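Local coordinates for protein dsvD (Desulfovibrio vulgaris, PDB 1UCR) that is of uncertain function but may play an essential role in dissimilatory sulfite reduction and possibly binds DNA through its winged-helix motif, at residues 6-11 / 41-46. Sequence-based numbering, arbitrary orientation. Where two conformers were deposited one is given.
Sequences QKVVDF and KILTAL
V8 turns CG1 anti to its own nitrogen (chi1 170°), which sets both of its methyls against I42, L43 and L46. This is helix packing in the buried core of a winged-helix fold. Helix 3-12 meets helix 36-48 here, and the short segments cross at -70° with axes 11.0 Å apart. At that spacing only side-chain ends touch. V8 is the single residue of 6-11 that makes close contact, and its two methyls meet different partners. V8 CG1 faces two leucine methyls side by side, 3.9 Å from L43 CD2 and 4.0 Å from L46 CD1. V8 CG2 lies 4.2 Å from I42 CD1. In I42, CG1 sits between the backbone nitrogen and the carbonyl carbon (chi1 72°), and the extended chain carries CD1 out to V8. L46 runs past V8 in the opposite direction, while L43 reaches it with the end of its chain. All four residues are buried, and the contact between them is wholly apolar. F27 of helix 24-30 touches both V8 and L43, and L52 of strand 52-57 touches L43 and L46. The core thus joins three helices and a strand. On another side of helix 3-12, Q6 NE2 bonds to E50 OE1 of the second subunit. Q6 NE2 also donates to D10 OD1 at 2.9 Å, meeting that oxygen from above the carboxylate plane.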
loop_
_atom_site.group_PDB
_atom_site.type_symbol
_atom_site.label_atom_id
_atom_site.label_comp_id
_atom_site.label_asym_id
_atom_site.label_seq_id
_atom_site.Cartn_x
_atom_site.Cartn_y
_atom_site.Cartn_z
ATOM N N GLN B 6 -1.622 -5.656 11.151
ATOM C CA GLN B 6 -0.217 -5.450 10.972
ATOM C C GLN B 6 0.482 -6.737 10.520
ATOM O O GLN B 6 1.403 -6.708 9.690
ATOM C CB GLN B 6 0.440 -4.934 12.278
ATOM C CG GLN B 6 1.920 -4.573 12.046
ATOM C CD GLN B 6 1.934 -3.352 11.132
ATOM O OE1 GLN B 6 1.409 -2.300 11.473
ATOM N NE2 GLN B 6 2.534 -3.439 9.959
ATOM N N LYS B 7 0.026 -7.888 11.013
ATOM C CA LYS B 7 0.621 -9.173 10.586
ATOM C C LYS B 7 0.357 -9.453 9.119
ATOM O O LYS B 7 1.221 -9.997 8.410
ATOM C CB LYS B 7 0.055 -10.300 11.470
ATOM C CG LYS B 7 0.643 -10.273 12.909
ATOM C CD LYS B 7 0.142 -11.456 13.758
ATOM C CE LYS B 7 0.766 -11.358 15.150
ATOM N NZ LYS B 7 0.376 -12.463 16.040
ATOM N N VAL B 8 -0.838 -9.095 8.614
ATOM C CA VAL B 8 -1.089 -9.204 7.153
ATOM C C VAL B 8 -0.108 -8.326 6.387
ATOM O O VAL B 8 0.514 -8.778 5.408
ATOM C CB VAL B 8 -2.532 -8.808 6.870
ATOM C CG1 VAL B 8 -2.822 -8.646 5.384
ATOM C CG2 VAL B 8 -3.492 -9.826 7.496
ATOM N N VAL B 9 -0.044 -7.031 6.780
ATOM C CA VAL B 9 0.834 -6.119 6.060
ATOM C C VAL B 9 2.287 -6.620 6.096
ATOM O O VAL B 9 3.014 -6.602 5.084
ATOM C CB VAL B 9 0.737 -4.717 6.643
ATOM C CG1 VAL B 9 1.752 -3.747 6.068
ATOM C CG2 VAL B 9 -0.672 -4.181 6.370
ATOM N N ASP B 10 2.734 -7.061 7.298
ATOM C CA ASP B 10 4.140 -7.497 7.399
ATOM C C ASP B 10 4.421 -8.715 6.519
ATOM O O ASP B 10 5.492 -8.817 5.912
ATOM C CB ASP B 10 4.498 -7.884 8.832
ATOM C CG ASP B 10 4.556 -6.682 9.798
ATOM O OD1 ASP B 10 4.489 -5.528 9.321
ATOM O OD2 ASP B 10 4.627 -6.926 11.007
ATOM N N PHE B 11 3.490 -9.657 6.422
ATOM C CA PHE B 11 3.705 -10.783 5.538
ATOM C C PHE B 11 3.879 -10.325 4.099
ATOM O O PHE B 11 4.780 -10.734 3.367
ATOM C CB PHE B 11 2.501 -11.775 5.692
ATOM C CG PHE B 11 2.620 -12.841 4.578
ATOM C CD1 PHE B 11 3.580 -13.852 4.701
ATOM C CD2 PHE B 11 1.828 -12.809 3.470
ATOM C CE1 PHE B 11 3.689 -14.820 3.692
ATOM C CE2 PHE B 11 1.912 -13.758 2.436
ATOM C CZ PHE B 11 2.903 -14.738 2.575
ATOM N N LYS B 41 -13.083 -10.355 7.369
ATOM C CA LYS B 41 -13.378 -8.992 7.828
ATOM C C LYS B 41 -12.144 -8.128 7.888
ATOM O O LYS B 41 -12.181 -6.962 7.487
ATOM C CB LYS B 41 -14.077 -9.069 9.199
ATOM C CG LYS B 41 -15.533 -9.561 9.171
ATOM C CD LYS B 41 -16.502 -8.552 8.594
ATOM C CE LYS B 41 -17.958 -8.992 8.588
ATOM N NZ LYS B 41 -18.539 -9.409 9.904
ATOM N N ILE B 42 -11.034 -8.663 8.412
ATOM C CA ILE B 42 -9.880 -7.763 8.487
ATOM C C ILE B 42 -9.288 -7.451 7.143
ATOM O O ILE B 42 -8.864 -6.300 6.923
ATOM C CB ILE B 42 -8.826 -8.202 9.480
ATOM C CG1 ILE B 42 -8.073 -9.394 9.023
ATOM C CG2 ILE B 42 -9.364 -8.363 10.905
ATOM C CD1 ILE B 42 -6.883 -9.712 9.923
ATOM N N LEU B 43 -9.278 -8.420 6.220
ATOM C CA LEU B 43 -8.800 -8.125 4.875
ATOM C C LEU B 43 -9.694 -7.083 4.202
ATOM O O LEU B 43 -9.197 -6.173 3.503
ATOM C CB LEU B 43 -8.777 -9.431 4.039
ATOM C CG LEU B 43 -7.694 -10.419 4.459
ATOM C CD1 LEU B 43 -7.910 -11.727 3.709
ATOM C CD2 LEU B 43 -6.287 -9.896 4.161
ATOM N N THR B 44 -11.011 -7.204 4.388
ATOM C CA THR B 44 -11.924 -6.270 3.751
ATOM C C THR B 44 -11.725 -4.885 4.307
ATOM O O THR B 44 -11.759 -3.915 3.529
ATOM C CB THR B 44 -13.383 -6.748 4.011
ATOM O OG1 THR B 44 -13.543 -8.062 3.469
ATOM C CG2 THR B 44 -14.335 -5.831 3.308
ATOM N N ALA B 45 -11.513 -4.748 5.623
ATOM C CA ALA B 45 -11.262 -3.428 6.188
ATOM C C ALA B 45 -9.989 -2.831 5.640
ATOM O O ALA B 45 -9.945 -1.644 5.337
ATOM C CB ALA B 45 -11.142 -3.576 7.701
ATOM N N LEU B 46 -8.939 -3.641 5.458
ATOM C CA LEU B 46 -7.706 -3.139 4.847
ATOM C C LEU B 46 -7.930 -2.740 3.386
ATOM O O LEU B 46 -7.274 -1.767 2.951
ATOM C CB LEU B 46 -6.592 -4.163 4.987
ATOM C CG LEU B 46 -6.057 -4.363 6.398
ATOM C CD1 LEU B 46 -5.235 -5.612 6.448
ATOM C CD2 LEU B 46 -5.214 -3.160 6.836
#